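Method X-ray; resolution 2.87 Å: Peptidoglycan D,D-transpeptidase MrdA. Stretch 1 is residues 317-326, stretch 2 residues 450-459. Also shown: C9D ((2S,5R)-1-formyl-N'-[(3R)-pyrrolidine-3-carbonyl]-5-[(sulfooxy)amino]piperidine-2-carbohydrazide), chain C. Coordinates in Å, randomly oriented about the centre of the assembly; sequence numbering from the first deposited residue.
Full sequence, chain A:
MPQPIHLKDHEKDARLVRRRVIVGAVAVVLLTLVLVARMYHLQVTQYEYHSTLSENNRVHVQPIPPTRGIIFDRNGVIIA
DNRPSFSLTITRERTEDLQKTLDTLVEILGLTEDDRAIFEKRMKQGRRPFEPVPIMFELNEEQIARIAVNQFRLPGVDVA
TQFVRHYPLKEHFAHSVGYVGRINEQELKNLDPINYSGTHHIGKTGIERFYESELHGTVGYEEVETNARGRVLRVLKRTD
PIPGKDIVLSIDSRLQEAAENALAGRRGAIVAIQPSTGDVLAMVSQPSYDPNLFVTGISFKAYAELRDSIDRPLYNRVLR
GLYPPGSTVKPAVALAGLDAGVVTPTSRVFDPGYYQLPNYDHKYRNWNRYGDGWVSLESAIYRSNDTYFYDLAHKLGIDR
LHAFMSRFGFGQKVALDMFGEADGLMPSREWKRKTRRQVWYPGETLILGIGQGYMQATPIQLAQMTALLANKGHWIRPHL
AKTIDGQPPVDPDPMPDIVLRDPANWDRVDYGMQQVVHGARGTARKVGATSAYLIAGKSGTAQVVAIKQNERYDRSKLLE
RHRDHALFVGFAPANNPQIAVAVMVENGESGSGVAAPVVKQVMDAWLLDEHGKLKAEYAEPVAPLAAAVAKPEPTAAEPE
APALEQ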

ATOM      1  N   ARG A 317      -2.242  -9.926  -0.311  1.00 41.64           N
ATOM      2  CA  ARG A 317      -3.303  -8.937  -0.165  1.00 33.15           C
ATOM      3  C   ARG A 317      -2.833  -7.517  -0.453  1.00 35.60           C
ATOM      4  O   ARG A 317      -3.659  -6.660  -0.782  1.00 38.14           O
ATOM      5  CB  ARG A 317      -3.898  -9.017   1.241  1.00 24.21           C
ATOM      6  CG  ARG A 317      -4.220 -10.435   1.681  1.00 31.34           C
ATOM      7  CD  ARG A 317      -4.951 -10.458   3.013  1.00 34.82           C
ATOM      8  NE  ARG A 317      -5.996 -11.478   3.052  1.00 38.42           N
ATOM      9  CZ  ARG A 317      -5.769 -12.778   3.213  1.00 36.07           C
ATOM     10  NH1 ARG A 317      -4.529 -13.227   3.352  1.00 40.21           N
ATOM     11  NH2 ARG A 317      -6.783 -13.631   3.237  1.00 37.19           N
ATOM     12  N   VAL A 318      -1.531  -7.250  -0.342  1.00 35.16           N
ATOM     13  CA  VAL A 318      -1.023  -5.915  -0.639  1.00 37.55           C
ATOM     14  C   VAL A 318      -1.107  -5.631  -2.133  1.00 36.84           C
ATOM     15  O   VAL A 318      -1.474  -4.525  -2.549  1.00 36.33           O
ATOM     16  CB  VAL A 318       0.418  -5.765  -0.117  1.00 32.54           C
ATOM     17  CG1 VAL A 318       1.051  -4.493  -0.657  1.00 26.27           C
ATOM     18  CG2 VAL A 318       0.438  -5.769   1.400  1.00 29.16           C
ATOM     19  N   LEU A 319      -0.795  -6.624  -2.962  1.00 34.39           N
ATOM     20  CA  LEU A 319      -0.648  -6.422  -4.398  1.00 31.21           C
ATOM     21  C   LEU A 319      -1.881  -6.822  -5.192  1.00 38.11           C
ATOM     22  O   LEU A 319      -2.264  -6.111  -6.127  1.00 38.08           O
ATOM     23  CB  LEU A 319       0.560  -7.208  -4.915  1.00 41.85           C
ATOM     24  CG  LEU A 319       1.889  -6.857  -4.250  1.00 36.92           C
ATOM     25  CD1 LEU A 319       3.055  -7.478  -5.003  1.00 30.80           C
ATOM     26  CD2 LEU A 319       2.042  -5.348  -4.162  1.00 43.94           C
ATOM     27  N   ARG A 320      -2.512  -7.943  -4.848  1.00 44.07           N
ATOM     28  CA  ARG A 320      -3.673  -8.434  -5.576  1.00 43.89           C
ATOM     29  C   ARG A 320      -4.942  -8.412  -4.735  1.00 42.17           C
ATOM     30  O   ARG A 320      -5.970  -8.945  -5.167  1.00 42.14           O
ATOM     31  CB  ARG A 320      -3.404  -9.847  -6.098  1.00 35.97           C
ATOM     32  CG  ARG A 320      -2.151  -9.939  -6.952  1.00 41.08           C
ATOM     33  CD  ARG A 320      -1.774 -11.378  -7.253  1.00 55.78           C
ATOM     34  NE  ARG A 320      -0.460 -11.471  -7.882  1.00 61.39           N
ATOM     35  CZ  ARG A 320       0.681 -11.598  -7.212  1.00 62.98           C
ATOM     36  NH1 ARG A 320       0.672 -11.650  -5.887  1.00 57.42           N
ATOM     37  NH2 ARG A 320       1.833 -11.675  -7.866  1.00 60.07           N
ATOM     38  N   GLY A 321      -4.900  -7.802  -3.553  1.00 35.32           N
ATOM     39  CA  GLY A 321      -6.102  -7.619  -2.765  1.00 38.88           C
ATOM     40  C   GLY A 321      -6.742  -6.278  -3.047  1.00 35.36           C
ATOM     41  O   GLY A 321      -6.218  -5.234  -2.648  1.00 36.83           O
ATOM     42  N   LEU A 322      -7.875  -6.292  -3.737  1.00 45.59           N
ATOM     43  CA  LEU A 322      -8.541  -5.078  -4.188  1.00 43.89           C
ATOM     44  C   LEU A 322      -9.788  -4.847  -3.344  1.00 45.31           C
ATOM     45  O   LEU A 322     -10.660  -5.718  -3.265  1.00 44.34           O
ATOM     46  CB  LEU A 322      -8.885  -5.178  -5.673  1.00 49.44           C
ATOM     47  CG  LEU A 322      -7.650  -5.503  -6.518  1.00 54.53           C
ATOM     48  CD1 LEU A 322      -7.769  -6.880  -7.155  1.00 50.12           C
ATOM     49  CD2 LEU A 322      -7.410  -4.438  -7.570  1.00 49.36           C
ATOM     50  N   TYR A 323      -9.868  -3.674  -2.721  1.00 43.35           N
ATOM     51  CA  TYR A 323     -10.957  -3.338  -1.821  1.00 34.74           C
ATOM     52  C   TYR A 323     -11.486  -1.946  -2.130  1.00 35.55           C
ATOM     53  O   TYR A 323     -10.710  -1.054  -2.496  1.00 36.28           O
ATOM     54  CB  TYR A 323     -10.495  -3.392  -0.358  1.00 36.85           C
ATOM     55  CG  TYR A 323      -9.687  -4.619  -0.011  1.00 33.85           C
ATOM     56  CD1 TYR A 323     -10.313  -5.807   0.341  1.00 40.18           C
ATOM     57  CD2 TYR A 323      -8.300  -4.589  -0.035  1.00 35.30           C
ATOM     58  CE1 TYR A 323      -9.579  -6.932   0.660  1.00 42.51           C
ATOM     59  CE2 TYR A 323      -7.557  -5.710   0.281  1.00 37.50           C
ATOM     60  CZ  TYR A 323      -8.201  -6.879   0.627  1.00 39.54           C
ATOM     61  OH  TYR A 323      -7.467  -7.997   0.946  1.00 35.08           O
ATOM     62  N   PRO A 324     -12.793  -1.732  -2.009  1.00 35.89           N
ATOM     63  CA  PRO A 324     -13.326  -0.373  -2.093  1.00 34.22           C
ATOM     64  C   PRO A 324     -12.758   0.478  -0.973  1.00 35.54           C
ATOM     65  O   PRO A 324     -13.009   0.208   0.211  1.00 43.25           O
ATOM     66  CB  PRO A 324     -14.842  -0.573  -1.933  1.00 38.30           C
ATOM     67  CG  PRO A 324     -15.081  -2.007  -2.265  1.00 39.57           C
ATOM     68  CD  PRO A 324     -13.853  -2.734  -1.815  1.00 38.24           C
ATOM     69  N   PRO A 325     -11.986   1.514  -1.307  1.00 29.83           N
ATOM     70  CA  PRO A 325     -11.237   2.245  -0.271  1.00 29.16           C
ATOM     71  C   PRO A 325     -12.116   2.957   0.745  1.00 37.43           C
ATOM     72  O   PRO A 325     -11.592   3.411   1.770  1.00 32.76           O
ATOM     73  CB  PRO A 325     -10.398   3.243  -1.079  1.00 29.28           C
ATOM     74  CG  PRO A 325     -11.098   3.362  -2.392  1.00 28.00           C
ATOM     75  CD  PRO A 325     -11.738   2.041  -2.659  1.00 36.34           C
ATOM     76  N   GLY A 326     -13.418   3.066   0.499  1.00 39.78           N
ATOM     77  CA  GLY A 326     -14.328   3.616   1.482  1.00 34.72           C
ATOM     78  C   GLY A 326     -14.052   5.078   1.776  1.00 29.45           C
ATOM     79  O   GLY A 326     -13.643   5.857   0.910  1.00 30.06           O
ATOM     80  N   ILE A 450     -17.469   9.197  -1.738  1.00 35.24           N
ATOM     81  CA  ILE A 450     -17.136   8.607  -0.451  1.00 37.45           C
ATOM     82  C   ILE A 450     -16.415   7.271  -0.630  1.00 34.65           C
ATOM     83  O   ILE A 450     -16.341   6.475   0.304  1.00 36.52           O
ATOM     84  CB  ILE A 450     -18.380   8.464   0.440  1.00 40.05           C
ATOM     85  CG1 ILE A 450     -19.397   7.513  -0.190  1.00 39.15           C
ATOM     86  CG2 ILE A 450     -19.013   9.826   0.694  1.00 33.46           C
ATOM     87  CD1 ILE A 450     -20.538   7.163   0.736  1.00 38.68           C
ATOM     88  N   GLY A 451     -15.891   7.012  -1.828  1.00 42.34           N
ATOM     89  CA  GLY A 451     -15.060   5.847  -2.067  1.00 41.06           C
ATOM     90  C   GLY A 451     -15.792   4.531  -2.206  1.00 41.21           C
ATOM     91  O   GLY A 451     -15.383   3.529  -1.612  1.00 44.17           O
ATOM     92  N   GLN A 452     -16.871   4.510  -2.988  1.00 41.21           N
ATOM     93  CA  GLN A 452     -17.609   3.271  -3.191  1.00 42.87           C
ATOM     94  C   GLN A 452     -17.867   3.004  -4.667  1.00 43.73           C
ATOM     95  O   GLN A 452     -17.106   3.454  -5.530  1.00 47.06           O
ATOM     96  CB  GLN A 452     -18.928   3.306  -2.419  1.00 45.13           C
ATOM     97  CG  GLN A 452     -18.845   2.636  -1.062  1.00 40.45           C
ATOM     98  CD  GLN A 452     -19.583   3.400   0.013  1.00 55.93           C
ATOM     99  OE1 GLN A 452     -20.499   4.169  -0.276  1.00 64.42           O
ATOM    100  NE2 GLN A 452     -19.186   3.195   1.264  1.00 58.72           N
ATOM    101  N   GLY A 453     -18.936   2.270  -4.964  1.00 44.63           N
ATOM    102  CA  GLY A 453     -19.229   1.888  -6.329  1.00 47.76           C
ATOM    103  C   GLY A 453     -18.342   0.758  -6.806  1.00 48.95           C
ATOM    104  O   GLY A 453     -18.064  -0.180  -6.054  1.00 60.25           O
ATOM    105  N   TYR A 454     -17.891   0.838  -8.053  1.00 45.97           N
ATOM    106  CA  TYR A 454     -16.999  -0.160  -8.628  1.00 57.69           C
ATOM    107  C   TYR A 454     -15.527   0.129  -8.359  1.00 49.80           C
ATOM    108  O   TYR A 454     -14.668  -0.599  -8.866  1.00 56.82           O
ATOM    109  CB  TYR A 454     -17.236  -0.272 -10.137  1.00 65.77           C
ATOM    110  CG  TYR A 454     -18.696  -0.227 -10.524  1.00 69.59           C
ATOM    111  CD1 TYR A 454     -19.524  -1.319 -10.305  1.00 69.41           C
ATOM    112  CD2 TYR A 454     -19.245   0.907 -11.105  1.00 67.19           C
ATOM    113  CE1 TYR A 454     -20.859  -1.285 -10.654  1.00 66.40           C
ATOM    114  CE2 TYR A 454     -20.581   0.952 -11.459  1.00 57.97           C
ATOM    115  CZ  TYR A 454     -21.382  -0.148 -11.232  1.00 65.62           C
ATOM    116  OH  TYR A 454     -22.713  -0.110 -11.581  1.00 86.87           O
ATOM    117  N   MET A 455     -15.217   1.170  -7.587  1.00 47.55           N
ATOM    118  CA  MET A 455     -13.829   1.567  -7.388  1.00 45.62           C
ATOM    119  C   MET A 455     -13.056   0.488  -6.643  1.00 40.07           C
ATOM    120  O   MET A 455     -13.516  -0.039  -5.626  1.00 41.47           O
ATOM    121  CB  MET A 455     -13.763   2.888  -6.621  1.00 37.75           C
ATOM    122  CG  MET A 455     -12.360   3.464  -6.518  1.00 39.39           C
ATOM    123  SD  MET A 455     -12.252   4.851  -5.373  1.00 55.76           S
ATOM    124  CE  MET A 455     -10.596   5.445  -5.708  1.00 40.54           C
ATOM    125  N   GLN A 456     -11.877   0.158  -7.163  1.00 32.34           N
ATOM    126  CA  GLN A 456     -11.004  -0.852  -6.586  1.00 38.03           C
ATOM    127  C   GLN A 456      -9.646  -0.234  -6.297  1.00 42.61           C
ATOM    128  O   GLN A 456      -9.104   0.508  -7.123  1.00 44.80           O
ATOM    129  CB  GLN A 456     -10.844  -2.046  -7.533  1.00 40.26           C
ATOM    130  CG  GLN A 456     -12.155  -2.643  -8.014  1.00 29.66           C
ATOM    131  CD  GLN A 456     -12.367  -4.060  -7.520  1.00 34.83           C
ATOM    132  OE1 GLN A 456     -11.914  -4.426  -6.436  1.00 50.02           O
ATOM    133  NE2 GLN A 456     -13.057  -4.866  -8.316  1.00 46.57           N
ATOM    134  N   ALA A 457      -9.096  -0.545  -5.126  1.00 31.65           N
ATOM    135  CA  ALA A 457      -7.817   0.017  -4.716  1.00 33.98           C
ATOM    136  C   ALA A 457      -7.045  -1.018  -3.913  1.00 36.63           C
ATOM    137  O   ALA A 457      -7.611  -1.671  -3.033  1.00 37.41           O
ATOM    138  CB  ALA A 457      -8.018   1.294  -3.894  1.00 37.09           C
ATOM    139  N   THR A 458      -5.748  -1.163  -4.226  1.00 35.99           N
ATOM    140  CA  THR A 458      -4.826  -2.034  -3.513  1.00 30.93           C
ATOM    141  C   THR A 458      -4.242  -1.313  -2.301  1.00 32.09           C
ATOM    142  O   THR A 458      -4.075  -0.090  -2.320  1.00 31.41           O
ATOM    143  CB  THR A 458      -3.692  -2.480  -4.435  1.00 35.19           C
ATOM    144  OG1 THR A 458      -3.009  -1.330  -4.950  1.00 39.84           O
ATOM    145  CG2 THR A 458      -4.240  -3.300  -5.595  1.00 34.94           C
ATOM    146  N   PRO A 459      -3.920  -2.053  -1.235  1.00 32.38           N
ATOM    147  CA  PRO A 459      -3.379  -1.408  -0.026  1.00 35.19           C
ATOM    148  C   PRO A 459      -2.094  -0.634  -0.263  1.00 36.20           C
ATOM    149  O   PRO A 459      -1.713   0.177   0.590  1.00 37.80           O
ATOM    150  CB  PRO A 459      -3.154  -2.588   0.929  1.00 34.33           C
ATOM    151  CG  PRO A 459      -4.112  -3.631   0.464  1.00 31.28           C
ATOM    152  CD  PRO A 459      -4.166  -3.490  -1.028  1.00 38.42           C
TER
HETATM  153  OAF C9D C 701     -13.852   4.550  11.443  1.00 62.07           O
HETATM  154  SAY C9D C 701     -15.265   4.981  11.086  1.00 68.73           S
HETATM  155  OAD C9D C 701     -16.270   3.939  11.529  1.00 59.99           O
HETATM  156  OAE C9D C 701     -15.404   6.258  11.886  1.00 50.66           O
HETATM  157  OAR C9D C 701     -15.413   5.281   9.422  1.00 42.22           O
HETATM  158  NAQ C9D C 701     -16.298   6.400   9.249  1.00 50.29           N
HETATM  159  CAU C9D C 701     -17.593   5.951   8.591  1.00 40.47           C
HETATM  160  CAJ C9D C 701     -17.644   4.470   8.579  1.00 45.30           C
HETATM  161  CB  C9D C 701     -18.776   3.938   7.794  1.00 36.09           C
HETATM  162  CAM C9D C 701     -17.699   6.573   7.197  1.00 38.86           C
HETATM  163  N   C9D C 701     -17.839   5.560   6.084  1.00 38.36           N
HETATM  164  CAG C9D C 701     -16.780   5.469   5.078  1.00 38.94           C
HETATM  165  OAA C9D C 701     -16.503   4.411   4.607  1.00 47.26           O
HETATM  166  CA  C9D C 701     -18.698   4.338   6.324  1.00 33.78           C
HETATM  167  C   C9D C 701     -20.115   4.587   5.832  1.00 30.33           C
HETATM  168  O   C9D C 701     -20.936   3.755   6.003  1.00 34.86           O
HETATM  169  NAP C9D C 701     -20.486   5.852   5.153  1.00 34.61           N
HETATM  170  NAO C9D C 701     -21.837   5.989   4.736  1.00 36.23           N
HETATM  171  CAS C9D C 701     -22.383   5.089   3.720  1.00 43.70           C
HETATM  172  OAB C9D C 701     -21.702   4.248   3.230  1.00 45.36           O
HETATM  173  CAV C9D C 701     -23.892   5.236   3.284  1.00 39.57           C
HETATM  174  CAI C9D C 701     -24.750   5.420   4.585  1.00 35.65           C
HETATM  175  CAH C9D C 701     -25.498   4.037   4.792  1.00 43.36           C
HETATM  176  NAN C9D C 701     -25.600   3.521   3.551  1.00 58.62           N
HETATM  177  CAL C9D C 701     -24.301   4.070   2.709  1.00 48.60           C

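Two segments far apart in sequence can be joined by few hydrogen bonds when their surfaces fit closely; here prolines and glycines do much of the shaping. In MrdA, residues 317-326 and 450-459 run antiparallel, Val318 lying near Pro459 and Gly326 near Gly451, and together they bury about 700 Å².

The centre is a single antiparallel bridge. Tyr323 N donates to Ala457 O at 3.0 Å in an almost linear bond, and Ala457 N returns the exchange to Tyr323 O at 3.1 Å, less directly. The pairing does not spread into a sheet. The next inward-facing positions are Pro325 on one side and Pro459 on the other, and neither has an amide hydrogen to give. Weaker contacts extend the seam instead: Pro324 CA approaches Met455 O at 3.6 Å, and Thr458 CA approaches Gly321 O at 3.6 Å, each pointing its hydrogen at a carbonyl.

The clearest bump in a hollow is Pro459. The carbonyls of the short, weakly bonded helical segment and of the turn after it form a cup, and the proline ring enters it: Pro459 CD lies 3.2 Å from Arg317 O, 3.3 Å from Val318 O and 3.1 Å from Gly321 O. Carbon next to a proline nitrogen is slightly polarised, so its hydrogens suit such an oxygen-lined site. Further round the ring, Pro459 CG meets the edge of the Tyr323 ring, 4.0 Å from Tyr323 CE2. Beside the cup, Thr458 CG2 packs 3.5 Å from Leu319 O and 3.9 Å from Leu322 CD2, while the threonine side chain also caps the helix that begins after it.

Pro325 is the reciprocal bump, its CA-to-CB bond directed toward the other stretch. Its ring spans two apolar neighbours, with Pro325 CG 3.5 Å from Met455 SD and Pro325 CD 4.0 Å from Ala457 CB. The extended Met455 side chain and the small alanine methyl thus offer a surface against which Pro325 CG and Pro325 CD pack.

At the far end, shape depends on absence. Gly326 N donates to Gly451 O at 2.9 Å, and Gly451 CA comes within 3.3 Å of Gly326 O in a CA-H...O contact. A CB on Gly451 would point toward stretch 1 and fall 1.9 Å from Gly326 O, so this approach requires a bare backbone; both glycines also have positive phi. Nearby, the CA-to-CB bond of Gln452 points away from stretch 1, and Gln452 NE2 makes a weak hydrogen bond to C9D OAB at 3.4 Å; C9D OAA also lies 3.8 Å from Gly326 C.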